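Long-range contacts in glucose-6-phosphate dehydrogenase (Trypanosoma cruzi, PDB 5AQ1), which catalyses the NADP+-dependent oxidation of glucose 6-phosphate to the phosphogluconolactone, the entry step of the pentose phosphate pathway: residues B[175-183]-B[201-209]; B[291-302]-B[453-462]. All blocks are in the same frame, centred on the assembly; numbering follows the deposited sequence.

Interaction 1 of 2, residues B[175-183]-B[201-209]. With NDP (NADPH dihydro-nicotinamide-adenine-dinucleotide phosphate), chain G; BG6 (6-O-phosphono-beta-D-glucopyranose), chain F.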
loop_
_atom_site.group_PDB
_atom_site.type_symbol
_atom_site.label_atom_id
_atom_site.label_comp_id
_atom_site.label_asym_id
_atom_site.label_seq_id
_atom_site.Cartn_x
_atom_site.Cartn_y
_atom_site.Cartn_z
ATOM N N VAL B 175 -13.399 -28.349 -36.068
ATOM C CA VAL B 175 -13.699 -27.250 -36.973
ATOM C C VAL B 175 -13.592 -25.939 -36.203
ATOM O O VAL B 175 -14.156 -25.806 -35.119
ATOM C CB VAL B 175 -15.112 -27.358 -37.568
ATOM C CG1 VAL B 175 -15.342 -26.250 -38.588
ATOM C CG2 VAL B 175 -15.321 -28.721 -38.208
ATOM N N ARG B 176 -12.861 -24.981 -36.763
ATOM C CA ARG B 176 -12.726 -23.661 -36.160
ATOM C C ARG B 176 -13.026 -22.568 -37.180
ATOM O O ARG B 176 -12.645 -22.675 -38.347
ATOM C CB ARG B 176 -11.329 -23.486 -35.560
ATOM C CG ARG B 176 -11.127 -24.315 -34.302
ATOM C CD ARG B 176 -9.678 -24.376 -33.856
ATOM N NE ARG B 176 -9.488 -25.439 -32.872
ATOM C CZ ARG B 176 -8.315 -25.971 -32.526
ATOM N NH1 ARG B 176 -7.177 -25.549 -33.073
ATOM N NH2 ARG B 176 -8.280 -26.947 -31.624
ATOM N N LEU B 177 -13.726 -21.534 -36.722
ATOM C CA LEU B 177 -14.153 -20.419 -37.556
ATOM C C LEU B 177 -13.428 -19.154 -37.129
ATOM O O LEU B 177 -13.592 -18.702 -35.999
ATOM C CB LEU B 177 -15.659 -20.184 -37.399
ATOM C CG LEU B 177 -16.635 -20.955 -38.287
ATOM C CD1 LEU B 177 -16.729 -20.315 -39.664
ATOM C CD2 LEU B 177 -16.257 -22.425 -38.391
ATOM N N ILE B 178 -12.636 -18.582 -38.026
ATOM C CA ILE B 178 -12.079 -17.259 -37.804
ATOM C C ILE B 178 -12.992 -16.245 -38.494
ATOM O O ILE B 178 -13.233 -16.330 -39.701
ATOM C CB ILE B 178 -10.628 -17.153 -38.310
ATOM C CG1 ILE B 178 -9.714 -18.031 -37.451
ATOM C CG2 ILE B 178 -10.147 -15.711 -38.253
ATOM C CD1 ILE B 178 -8.330 -18.248 -38.030
ATOM N N VAL B 179 -13.499 -15.291 -37.716
ATOM C CA VAL B 179 -14.472 -14.313 -38.205
ATOM C C VAL B 179 -13.991 -12.888 -37.923
ATOM O O VAL B 179 -13.319 -12.641 -36.923
ATOM C CB VAL B 179 -15.870 -14.555 -37.589
ATOM C CG1 VAL B 179 -16.351 -15.958 -37.913
ATOM C CG2 VAL B 179 -15.861 -14.363 -36.084
ATOM N N GLU B 180 -14.340 -11.962 -38.814
ATOM C CA GLU B 180 -13.839 -10.589 -38.761
ATOM C C GLU B 180 -14.938 -9.586 -38.417
ATOM O O GLU B 180 -16.123 -9.850 -38.621
ATOM C CB GLU B 180 -13.217 -10.212 -40.106
ATOM C CG GLU B 180 -11.897 -10.906 -40.416
ATOM C CD GLU B 180 -10.684 -10.235 -39.780
ATOM O OE1 GLU B 180 -10.758 -9.039 -39.411
ATOM O OE2 GLU B 180 -9.639 -10.914 -39.674
ATOM N N LYS B 181 -14.526 -8.428 -37.903
ATOM C CA LYS B 181 -15.447 -7.330 -37.597
ATOM C C LYS B 181 -15.883 -6.678 -38.917
ATOM O O LYS B 181 -15.232 -6.888 -39.932
ATOM C CB LYS B 181 -14.775 -6.322 -36.650
ATOM C CG LYS B 181 -13.752 -5.391 -37.285
ATOM C CD LYS B 181 -13.092 -4.528 -36.219
ATOM C CE LYS B 181 -12.045 -3.589 -36.802
ATOM N NZ LYS B 181 -12.629 -2.362 -37.410
ATOM N N PRO B 182 -16.964 -5.897 -38.935
ATOM C CA PRO B 182 -17.770 -5.525 -37.768
ATOM C C PRO B 182 -18.652 -6.646 -37.232
ATOM O O PRO B 182 -19.127 -7.482 -38.007
ATOM C CB PRO B 182 -18.656 -4.404 -38.316
ATOM C CG PRO B 182 -18.828 -4.745 -39.757
ATOM C CD PRO B 182 -17.519 -5.352 -40.186
ATOM N N PHE B 183 -18.857 -6.655 -35.915
ATOM C CA PHE B 183 -19.811 -7.559 -35.275
ATOM C C PHE B 183 -21.019 -6.738 -34.827
ATOM O O PHE B 183 -21.144 -6.372 -33.657
ATOM C CB PHE B 183 -19.172 -8.265 -34.078
ATOM C CG PHE B 183 -17.898 -8.986 -34.408
ATOM C CD1 PHE B 183 -17.928 -10.194 -35.087
ATOM C CD2 PHE B 183 -16.668 -8.460 -34.036
ATOM C CE1 PHE B 183 -16.756 -10.865 -35.391
ATOM C CE2 PHE B 183 -15.492 -9.125 -34.340
ATOM C CZ PHE B 183 -15.534 -10.328 -35.019
ATOM N N PHE B 201 -22.740 -23.081 -34.387
ATOM C CA PHE B 201 -21.414 -23.405 -33.856
ATOM C C PHE B 201 -21.363 -23.249 -32.341
ATOM O O PHE B 201 -22.068 -22.419 -31.775
ATOM C CB PHE B 201 -20.358 -22.475 -34.460
ATOM C CG PHE B 201 -20.218 -22.599 -35.946
ATOM C CD1 PHE B 201 -19.467 -23.624 -36.499
ATOM C CD2 PHE B 201 -20.830 -21.686 -36.793
ATOM C CE1 PHE B 201 -19.335 -23.744 -37.870
ATOM C CE2 PHE B 201 -20.700 -21.799 -38.167
ATOM C CZ PHE B 201 -19.951 -22.829 -38.708
ATOM N N ASN B 202 -20.511 -24.042 -31.697
ATOM C CA ASN B 202 -20.182 -23.842 -30.288
ATOM C C ASN B 202 -19.273 -22.638 -30.154
ATOM O O ASN B 202 -18.554 -22.290 -31.091
ATOM C CB ASN B 202 -19.458 -25.057 -29.714
ATOM C CG ASN B 202 -20.308 -26.315 -29.694
ATOM O OD1 ASN B 202 -19.759 -27.400 -29.556
ATOM N ND2 ASN B 202 -21.633 -26.191 -29.830
ATOM N N GLU B 203 -19.294 -22.006 -28.987
ATOM C CA GLU B 203 -18.432 -20.855 -28.726
ATOM C C GLU B 203 -16.953 -21.242 -28.782
ATOM O O GLU B 203 -16.111 -20.428 -29.158
ATOM C CB GLU B 203 -18.775 -20.237 -27.366
ATOM C CG GLU B 203 -18.006 -18.968 -27.013
ATOM C CD GLU B 203 -18.313 -17.789 -27.922
ATOM O OE1 GLU B 203 -19.257 -17.857 -28.745
ATOM O OE2 GLU B 203 -17.602 -16.775 -27.799
ATOM N N ARG B 204 -16.650 -22.484 -28.411
ATOM C CA ARG B 204 -15.300 -23.033 -28.533
ATOM C C ARG B 204 -14.774 -23.014 -29.972
ATOM O O ARG B 204 -13.576 -22.845 -30.193
ATOM C CB ARG B 204 -15.270 -24.465 -28.000
ATOM C CG ARG B 204 -15.278 -24.567 -26.485
ATOM C CD ARG B 204 -14.976 -25.989 -26.035
ATOM N NE ARG B 204 -15.769 -26.988 -26.758
ATOM C CZ ARG B 204 -17.037 -27.311 -26.490
ATOM N NH1 ARG B 204 -17.708 -26.721 -25.503
ATOM N NH2 ARG B 204 -17.643 -28.239 -27.223
ATOM N N GLN B 205 -15.670 -23.188 -30.941
ATOM C CA GLN B 205 -15.293 -23.239 -32.354
ATOM C C GLN B 205 -15.127 -21.868 -33.000
ATOM O O GLN B 205 -14.495 -21.758 -34.045
ATOM C CB GLN B 205 -16.331 -24.034 -33.146
ATOM C CG GLN B 205 -16.461 -25.481 -32.714
ATOM C CD GLN B 205 -17.587 -26.198 -33.430
ATOM O OE1 GLN B 205 -18.714 -25.705 -33.487
ATOM N NE2 GLN B 205 -17.292 -27.375 -33.973
ATOM N N VAL B 206 -15.696 -20.829 -32.394
ATOM C CA VAL B 206 -15.654 -19.487 -32.972
ATOM C C VAL B 206 -14.464 -18.683 -32.440
ATOM O O VAL B 206 -14.255 -18.584 -31.232
ATOM C CB VAL B 206 -16.959 -18.712 -32.706
ATOM C CG1 VAL B 206 -16.883 -17.316 -33.311
ATOM C CG2 VAL B 206 -18.152 -19.468 -33.277
ATOM N N PHE B 207 -13.703 -18.107 -33.368
ATOM C CA PHE B 207 -12.526 -17.311 -33.060
ATOM C C PHE B 207 -12.692 -15.916 -33.656
ATOM O O PHE B 207 -12.313 -15.669 -34.800
ATOM C CB PHE B 207 -11.277 -18.001 -33.615
ATOM C CG PHE B 207 -10.843 -19.190 -32.812
ATOM C CD1 PHE B 207 -11.578 -20.364 -32.831
ATOM C CD2 PHE B 207 -9.710 -19.130 -32.021
ATOM C CE1 PHE B 207 -11.187 -21.459 -32.080
ATOM C CE2 PHE B 207 -9.310 -20.220 -31.267
ATOM C CZ PHE B 207 -10.048 -21.388 -31.296
ATOM N N ARG B 208 -13.280 -15.010 -32.880
ATOM C CA ARG B 208 -13.510 -13.640 -33.340
ATOM C C ARG B 208 -12.222 -12.821 -33.286
ATOM O O ARG B 208 -11.632 -12.643 -32.216
ATOM C CB ARG B 208 -14.595 -12.963 -32.503
ATOM C CG ARG B 208 -15.955 -13.617 -32.642
ATOM C CD ARG B 208 -17.030 -12.891 -31.852
ATOM N NE ARG B 208 -18.183 -13.753 -31.626
ATOM C CZ ARG B 208 -18.214 -14.753 -30.750
ATOM N NH1 ARG B 208 -17.151 -15.031 -29.999
ATOM N NH2 ARG B 208 -19.316 -15.485 -30.619
ATOM N N ILE B 209 -11.801 -12.323 -34.446
ATOM C CA ILE B 209 -10.561 -11.567 -34.555
ATOM C C ILE B 209 -10.733 -10.148 -34.039
ATOM O O ILE B 209 -11.689 -9.458 -34.394
ATOM C CB ILE B 209 -10.067 -11.467 -36.019
ATOM C CG1 ILE B 209 -9.636 -12.839 -36.543
ATOM C CG2 ILE B 209 -8.914 -10.468 -36.138
ATOM C CD1 ILE B 209 -8.281 -13.315 -36.054
HETATM P PA NDP G . -13.745 -6.954 -49.593
HETATM O O1A NDP G . -14.680 -5.797 -49.859
HETATM O O2A NDP G . -12.374 -6.974 -50.244
HETATM O O5B NDP G . -14.556 -8.297 -49.937
HETATM C C5B NDP G . -13.931 -9.564 -49.766
HETATM C C4B NDP G . -14.375 -10.531 -50.856
HETATM O O4B NDP G . -15.742 -10.876 -50.615
HETATM C C3B NDP G . -14.302 -9.972 -52.275
HETATM O O3B NDP G . -13.097 -10.324 -52.961
HETATM C C2B NDP G . -15.505 -10.585 -52.954
HETATM O O2B NDP G . -15.136 -11.819 -53.562
HETATM C C1B NDP G . -16.493 -10.853 -51.833
HETATM N N9A NDP G . -17.545 -9.803 -51.822
HETATM C C8A NDP G . -17.365 -8.461 -51.821
HETATM N N7A NDP G . -18.558 -7.814 -51.817
HETATM C C5A NDP G . -19.522 -8.753 -51.818
HETATM C C6A NDP G . -21.001 -8.769 -51.815
HETATM N N6A NDP G . -21.697 -7.607 -51.810
HETATM N N1A NDP G . -21.627 -9.976 -51.814
HETATM C C2A NDP G . -20.945 -11.140 -51.818
HETATM N N3A NDP G . -19.598 -11.192 -51.821
HETATM C C4A NDP G . -18.850 -10.060 -51.822
HETATM O O3 NDP G . -13.595 -7.160 -48.000
HETATM P PN NDP G . -12.186 -7.054 -47.225
HETATM O O1N NDP G . -11.233 -8.120 -47.706
HETATM O O2N NDP G . -11.752 -5.605 -47.236
HETATM O O5D NDP G . -12.631 -7.437 -45.728
HETATM C C5D NDP G . -13.098 -8.741 -45.389
HETATM C C4D NDP G . -13.626 -8.733 -43.959
HETATM O O4D NDP G . -12.581 -8.361 -43.053
HETATM C C3D NDP G . -14.739 -7.714 -43.786
HETATM O O3D NDP G . -15.768 -8.245 -42.946
HETATM C C2D NDP G . -14.068 -6.525 -43.127
HETATM O O2D NDP G . -14.989 -5.762 -42.332
HETATM C C1D NDP G . -12.945 -7.181 -42.325
HETATM N N1N NDP G . -11.814 -6.261 -42.117
HETATM C C2N NDP G . -10.915 -6.051 -43.092
HETATM C C3N NDP G . -9.842 -5.179 -42.924
HETATM C C7N NDP G . -8.846 -4.967 -44.029
HETATM O O7N NDP G . -7.678 -4.772 -43.731
HETATM N N7N NDP G . -9.237 -4.985 -45.307
HETATM C C4N NDP G . -9.650 -4.433 -41.626
HETATM C C5N NDP G . -10.693 -4.747 -40.656
HETATM C C6N NDP G . -11.719 -5.640 -40.936
HETATM P P2B NDP G . -15.961 -12.490 -54.771
HETATM O O1X NDP G . -16.729 -11.369 -55.428
HETATM O O2X NDP G . -14.847 -13.052 -55.624
HETATM O O3X NDP G . -16.844 -13.522 -54.106
HETATM C C1 BG6 F . -8.805 -1.780 -38.877
HETATM C C2 BG6 F . -9.728 -0.571 -39.014
HETATM O O1 BG6 F . -9.389 -2.755 -38.005
HETATM O O5 BG6 F . -7.546 -1.364 -38.339
HETATM C C3 BG6 F . -9.063 0.479 -39.889
HETATM O O2 BG6 F . -10.983 -0.961 -39.580
HETATM C C4 BG6 F . -7.719 0.838 -39.276
HETATM O O3 BG6 F . -9.871 1.654 -40.010
HETATM C C5 BG6 F . -6.862 -0.416 -39.163
HETATM O O4 BG6 F . -7.075 1.825 -40.083
HETATM C C6 BG6 F . -5.487 -0.099 -38.580
HETATM O O6 BG6 F . -4.769 -1.301 -38.303
HETATM P P BG6 F . -3.188 -1.245 -38.013
HETATM O O1P BG6 F . -3.038 -0.257 -36.880
HETATM O O2P BG6 F . -2.828 -2.650 -37.616
HETATM O O3P BG6 F . -2.605 -0.791 -39.329
HETATM O O HOH W 1 -11.866 -8.470 -36.961
#
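Leu177 and Val179 pair in parallel with the 206-208 strand, the two short axes lying 4.7 Å apart with 20° between their directions. Four backbone bonds alternate across the gap: Leu177 N to Gln205 O, Phe207 N to Leu177 O, Val179 N to Phe207 O and Ile209 N to Val179 O. The third is the longest, 3.2 Å from Val179 N to Phe207 O. On the face of the sheet carrying Leu177, Val179, Val206 and Arg208, CG of Leu177 sits over the Phe201 ring, 4.0 Å from its centroid and 18° off the normal, a CH-pi contact. Val179 CG2 lies 3.5 Å from Arg208 CG, the two side chains running alongside each other. Arg208 then extends from CG to NE and grips Glu203 end-on, NH1 and NH2 each taking one carboxylate oxygen, while Val206 CG1 lies over the centre of its guanidinium. CD of Arg208 lies over one face of the Phe183 ring, toward its rim. On the face of Ile178 and Phe207, the branch CG2 of Ile178, anti to the backbone N, reaches Ile209 CG1 at 3.4 Å. The aliphatic part of Arg176 passes the Phe207 ring, CG to CE1 3.6 Å, before its NH1 bonds Ala449 O. Beyond the strand, one water joins Glu180 OE1, Lys181 N and Ile209 O, whereas Glu180 OE2 is held by Tyr147 and Tyr442. Lys181 O accepts from NADPH O2D at 2.7 Å, and Lys181 NZ donates to O2 of glucose 6-phosphate at 3.1 Å. With helix 187-197 as the connection, this is a beta-alpha-beta crossover at one edge of the parallel Rossmann-type sheet, its first strand running out into Glu180, Lys181 and Pro182 of the coenzyme and substrate pocket, with a cis peptide before Pro182.

Interaction 2 of 2, residues B[291-302]-B[453-462]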
loop_
_atom_site.group_PDB
_atom_site.type_symbol
_atom_site.label_atom_id
_atom_site.label_comp_id
_atom_site.label_asym_id
_atom_site.label_seq_id
_atom_site.Cartn_x
_atom_site.Cartn_y
_atom_site.Cartn_z
ATOM N N ALA B 291 -6.931 -19.832 -21.109
ATOM C CA ALA B 291 -7.649 -18.854 -21.925
ATOM C C ALA B 291 -8.902 -18.288 -21.260
ATOM O O ALA B 291 -9.133 -17.078 -21.285
ATOM C CB ALA B 291 -8.012 -19.474 -23.263
ATOM N N GLU B 292 -9.710 -19.168 -20.679
ATOM C CA GLU B 292 -10.982 -18.756 -20.092
ATOM C C GLU B 292 -10.810 -18.002 -18.779
ATOM O O GLU B 292 -11.632 -17.143 -18.457
ATOM C CB GLU B 292 -11.925 -19.957 -19.919
ATOM C CG GLU B 292 -13.062 -20.021 -20.940
ATOM C CD GLU B 292 -12.637 -19.664 -22.355
ATOM O OE1 GLU B 292 -11.963 -20.488 -23.005
ATOM O OE2 GLU B 292 -12.975 -18.552 -22.814
ATOM N N ASP B 293 -9.759 -18.312 -18.025
ATOM C CA ASP B 293 -9.454 -17.541 -16.822
ATOM C C ASP B 293 -9.077 -16.101 -17.173
ATOM O O ASP B 293 -9.447 -15.170 -16.458
ATOM C CB ASP B 293 -8.340 -18.204 -16.003
ATOM C CG ASP B 293 -8.847 -19.344 -15.137
ATOM O OD1 ASP B 293 -10.065 -19.415 -14.888
ATOM O OD2 ASP B 293 -8.025 -20.168 -14.685
ATOM N N ILE B 294 -8.352 -15.923 -18.276
ATOM C CA ILE B 294 -7.964 -14.588 -18.739
ATOM C C ILE B 294 -9.169 -13.832 -19.310
ATOM O O ILE B 294 -9.403 -12.676 -18.966
ATOM C CB ILE B 294 -6.823 -14.655 -19.773
ATOM C CG1 ILE B 294 -5.531 -15.125 -19.091
ATOM C CG2 ILE B 294 -6.598 -13.295 -20.417
ATOM C CD1 ILE B 294 -4.432 -15.554 -20.042
ATOM N N ARG B 295 -9.939 -14.494 -20.163
ATOM C CA ARG B 295 -11.117 -13.876 -20.766
ATOM C C ARG B 295 -12.198 -13.525 -19.748
ATOM O O ARG B 295 -12.887 -12.519 -19.900
ATOM C CB ARG B 295 -11.708 -14.788 -21.830
ATOM C CG ARG B 295 -11.047 -14.661 -23.192
ATOM C CD ARG B 295 -11.276 -15.929 -23.992
ATOM N NE ARG B 295 -11.904 -15.677 -25.283
ATOM C CZ ARG B 295 -12.639 -16.563 -25.957
ATOM N NH1 ARG B 295 -12.864 -17.784 -25.473
ATOM N NH2 ARG B 295 -13.158 -16.223 -27.127
ATOM N N ASP B 296 -12.352 -14.360 -18.722
ATOM C CA ASP B 296 -13.262 -14.058 -17.616
ATOM C C ASP B 296 -12.932 -12.703 -16.995
ATOM O O ASP B 296 -13.825 -11.891 -16.776
ATOM C CB ASP B 296 -13.203 -15.145 -16.533
ATOM C CG ASP B 296 -14.049 -16.373 -16.868
ATOM O OD1 ASP B 296 -14.567 -16.481 -17.998
ATOM O OD2 ASP B 296 -14.188 -17.238 -15.981
ATOM N N GLU B 297 -11.651 -12.457 -16.725
ATOM C CA GLU B 297 -11.237 -11.197 -16.101
ATOM C C GLU B 297 -11.470 -9.998 -17.009
ATOM O O GLU B 297 -11.810 -8.914 -16.535
ATOM C CB GLU B 297 -9.764 -11.239 -15.677
ATOM C CG GLU B 297 -9.436 -12.241 -14.578
ATOM C CD GLU B 297 -10.257 -12.059 -13.312
ATOM O OE1 GLU B 297 -10.724 -10.932 -13.038
ATOM O OE2 GLU B 297 -10.424 -13.051 -12.577
ATOM N N LYS B 298 -11.277 -10.191 -18.310
ATOM C CA LYS B 298 -11.513 -9.124 -19.280
ATOM C C LYS B 298 -12.996 -8.751 -19.319
ATOM O O LYS B 298 -13.337 -7.573 -19.341
ATOM C CB LYS B 298 -11.021 -9.536 -20.669
ATOM C CG LYS B 298 -9.512 -9.711 -20.752
ATOM C CD LYS B 298 -9.081 -10.393 -22.041
ATOM C CE LYS B 298 -9.125 -9.438 -23.220
ATOM N NZ LYS B 298 -8.842 -10.130 -24.507
ATOM N N VAL B 299 -13.869 -9.755 -19.300
ATOM C CA VAL B 299 -15.309 -9.513 -19.271
ATOM C C VAL B 299 -15.710 -8.833 -17.967
ATOM O O VAL B 299 -16.503 -7.893 -17.970
ATOM C CB VAL B 299 -16.121 -10.818 -19.426
ATOM C CG1 VAL B 299 -17.608 -10.562 -19.214
ATOM C CG2 VAL B 299 -15.896 -11.431 -20.799
ATOM N N GLN B 300 -15.160 -9.325 -16.860
ATOM C CA GLN B 300 -15.480 -8.823 -15.525
ATOM C C GLN B 300 -15.258 -7.318 -15.414
ATOM O O GLN B 300 -16.131 -6.599 -14.942
ATOM C CB GLN B 300 -14.632 -9.563 -14.487
ATOM C CG GLN B 300 -14.846 -9.150 -13.036
ATOM C CD GLN B 300 -16.272 -9.328 -12.571
ATOM O OE1 GLN B 300 -16.980 -10.195 -13.061
ATOM N NE2 GLN B 300 -16.700 -8.507 -11.619
ATOM N N VAL B 301 -14.092 -6.853 -15.857
ATOM C CA VAL B 301 -13.745 -5.435 -15.760
ATOM C C VAL B 301 -14.530 -4.571 -16.749
ATOM O O VAL B 301 -14.922 -3.450 -16.416
ATOM C CB VAL B 301 -12.214 -5.186 -15.888
ATOM C CG1 VAL B 301 -11.712 -5.400 -17.310
ATOM C CG2 VAL B 301 -11.863 -3.782 -15.418
ATOM N N LEU B 302 -14.772 -5.081 -17.952
ATOM C CA LEU B 302 -15.543 -4.326 -18.941
ATOM C C LEU B 302 -16.979 -4.068 -18.479
ATOM O O LEU B 302 -17.543 -3.013 -18.772
ATOM C CB LEU B 302 -15.543 -5.025 -20.305
ATOM C CG LEU B 302 -14.264 -4.935 -21.148
ATOM C CD1 LEU B 302 -14.514 -5.562 -22.509
ATOM C CD2 LEU B 302 -13.770 -3.503 -21.316
ATOM N N ASN B 453 -5.934 -22.145 -28.821
ATOM C CA ASN B 453 -5.866 -21.206 -27.714
ATOM C C ASN B 453 -6.725 -19.975 -27.998
ATOM O O ASN B 453 -6.401 -19.167 -28.869
ATOM C CB ASN B 453 -4.414 -20.791 -27.470
ATOM C CG ASN B 453 -4.260 -19.817 -26.316
ATOM O OD1 ASN B 453 -5.226 -19.478 -25.634
ATOM N ND2 ASN B 453 -3.035 -19.360 -26.094
ATOM N N SER B 454 -7.807 -19.829 -27.236
ATOM C CA SER B 454 -8.771 -18.743 -27.438
ATOM C C SER B 454 -8.440 -17.447 -26.699
ATOM O O SER B 454 -9.217 -16.500 -26.758
ATOM C CB SER B 454 -10.166 -19.207 -27.022
ATOM O OG SER B 454 -10.583 -20.307 -27.802
ATOM N N THR B 455 -7.298 -17.398 -26.016
ATOM C CA THR B 455 -6.934 -16.251 -25.175
ATOM C C THR B 455 -7.131 -14.906 -25.875
ATOM O O THR B 455 -7.761 -14.002 -25.321
ATOM C CB THR B 455 -5.467 -16.349 -24.703
ATOM O OG1 THR B 455 -5.294 -17.538 -23.925
ATOM C CG2 THR B 455 -5.074 -15.141 -23.863
ATOM N N ASN B 456 -6.605 -14.792 -27.091
ATOM C CA ASN B 456 -6.582 -13.521 -27.821
ATOM C C ASN B 456 -7.669 -13.414 -28.886
ATOM O O ASN B 456 -7.425 -12.916 -29.986
ATOM C CB ASN B 456 -5.198 -13.314 -28.440
ATOM C CG ASN B 456 -4.117 -13.144 -27.391
ATOM O OD1 ASN B 456 -4.294 -12.401 -26.428
ATOM N ND2 ASN B 456 -2.989 -13.824 -27.573
ATOM N N PHE B 457 -8.867 -13.880 -28.543
ATOM C CA PHE B 457 -10.017 -13.820 -29.430
ATOM C C PHE B 457 -11.225 -13.368 -28.630
ATOM O O PHE B 457 -11.376 -13.742 -27.470
ATOM C CB PHE B 457 -10.271 -15.183 -30.070
ATOM C CG PHE B 457 -9.179 -15.621 -30.996
ATOM C CD1 PHE B 457 -8.094 -16.345 -30.523
ATOM C CD2 PHE B 457 -9.221 -15.290 -32.342
ATOM C CE1 PHE B 457 -7.080 -16.740 -31.374
ATOM C CE2 PHE B 457 -8.211 -15.685 -33.201
ATOM C CZ PHE B 457 -7.139 -16.410 -32.717
ATOM N N VAL B 458 -12.094 -12.586 -29.265
ATOM C CA VAL B 458 -13.175 -11.909 -28.557
ATOM C C VAL B 458 -14.317 -12.876 -28.274
ATOM O O VAL B 458 -14.949 -13.391 -29.194
ATOM C CB VAL B 458 -13.703 -10.694 -29.348
ATOM C CG1 VAL B 458 -14.683 -9.892 -28.504
ATOM C CG2 VAL B 458 -12.548 -9.808 -29.801
ATOM N N ARG B 459 -14.579 -13.117 -26.990
ATOM C CA ARG B 459 -15.644 -14.031 -26.580
ATOM C C ARG B 459 -17.001 -13.344 -26.737
ATOM O O ARG B 459 -17.080 -12.119 -26.784
ATOM C CB ARG B 459 -15.425 -14.501 -25.141
ATOM C CG ARG B 459 -16.041 -15.858 -24.839
ATOM C CD ARG B 459 -15.521 -16.434 -23.533
ATOM N NE ARG B 459 -15.993 -15.688 -22.370
ATOM C CZ ARG B 459 -15.552 -15.868 -21.125
ATOM N NH1 ARG B 459 -14.607 -16.765 -20.859
ATOM N NH2 ARG B 459 -16.053 -15.136 -20.139
ATOM N N VAL B 460 -18.061 -14.141 -26.839
ATOM C CA VAL B 460 -19.398 -13.610 -27.110
ATOM C C VAL B 460 -19.845 -12.586 -26.061
ATOM O O VAL B 460 -20.402 -11.546 -26.406
ATOM C CB VAL B 460 -20.450 -14.743 -27.276
ATOM C CG1 VAL B 460 -20.640 -15.545 -25.992
ATOM C CG2 VAL B 460 -21.783 -14.178 -27.754
ATOM N N ASP B 461 -19.583 -12.879 -24.788
ATOM C CA ASP B 461 -19.968 -11.988 -23.688
ATOM C C ASP B 461 -19.019 -10.792 -23.566
ATOM O O ASP B 461 -19.434 -9.703 -23.173
ATOM C CB ASP B 461 -20.075 -12.758 -22.357
ATOM C CG ASP B 461 -18.769 -13.436 -21.945
ATOM O OD1 ASP B 461 -17.926 -13.739 -22.821
ATOM O OD2 ASP B 461 -18.592 -13.681 -20.730
ATOM N N GLU B 462 -17.753 -11.008 -23.907
ATOM C CA GLU B 462 -16.751 -9.937 -24.006
ATOM C C GLU B 462 -17.174 -8.879 -25.022
ATOM O O GLU B 462 -17.050 -7.681 -24.778
ATOM C CB GLU B 462 -15.408 -10.554 -24.408
ATOM C CG GLU B 462 -14.208 -9.627 -24.406
ATOM C CD GLU B 462 -12.916 -10.359 -24.757
ATOM O OE1 GLU B 462 -12.932 -11.606 -24.836
ATOM O OE2 GLU B 462 -11.876 -9.689 -24.952
HETATM O O HOH W 2 -6.308 -11.596 -24.482
HETATM O O HOH W 3 -10.154 -12.255 -25.243
#
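Arg295 and Arg459, reaching across from opposite segments, form the first shell of a salt-bridge network between helix 291-302 and the turn and helix start of 453-462. Arg459 NH1 and NH2 both donate to Asp296 OD1, each at 2.9 Å, arriving from opposite faces of the carboxylate plane. NH1 also meets Glu292 OE2 on its anti lone pair at 3.1 Å. That oxygen offers its syn lone pair to Arg295 NH1, so one carboxylate oxygen ties the two arginines together, which probably offsets their like charges. Ser454 O lies over one face of the Arg295 guanidinium and Arg459 CB over the opposite one, both toward the rim; the Ser454 carbonyl is too poorly angled for a hydrogen bond. From its side, NE and NH2 converge on Phe457 O, the NE bond measuring 3.0 Å; the bend at chi3 (124°) turns the group toward this carbonyl. Next to it, Lys298 NZ forms a salt bridge to Glu462 OE2 at 3.1 Å, and Gln276 hydrogen-bonds to both ends of this pair. Apolar contacts fill in at the flanks: Val299 CG2 against Glu462 CB, and Ile294 CD1 against Thr455 CG2. In the second shell, Asp461 holds the Arg459 guanidinium side-on, OD1 to NE and OD2 to NH2, and so fixes its rotation. Asp296 OD2 is taken by Arg287 of the second subunit, which brings the network to the subunit interface. A type I turn from Ser454 to Phe457 presents the two carbonyls that Arg295 meets; overlapping its start, Asn453 OD1 accepts from Thr455 N in an Asx turn and also from Thr455 OG1. At the helix start Arg459 occupies the N-cap position, and its backbone N donates a hydrogen bond to Glu462 OE1 from above the carboxylate plane, 3.1 Å from N to OE1 with an N-H...O angle of 177°.

Interactions 1 and 2 have centres 13 Å apart and meet directly, joining the coenzyme-binding region to the C-terminal region. The Arg208-Glu203 pair of interaction 1 abuts the 458-460 backbone of interaction 2: Arg208 NH1 lies 2.9 Å from Val458 O and Glu203 OE2 lies 2.8 Å from Val460 N, both probable hydrogen bonds. The rings of Phe207 and Phe457 add an edge-to-face contact. Interaction 1 itself touches both ligands through Lys181, whereas the side chain of Val458 in interaction 2 is about 11 Å from glucose 6-phosphate and about 12 Å from NADPH. Interaction 2 extends instead toward the second subunit.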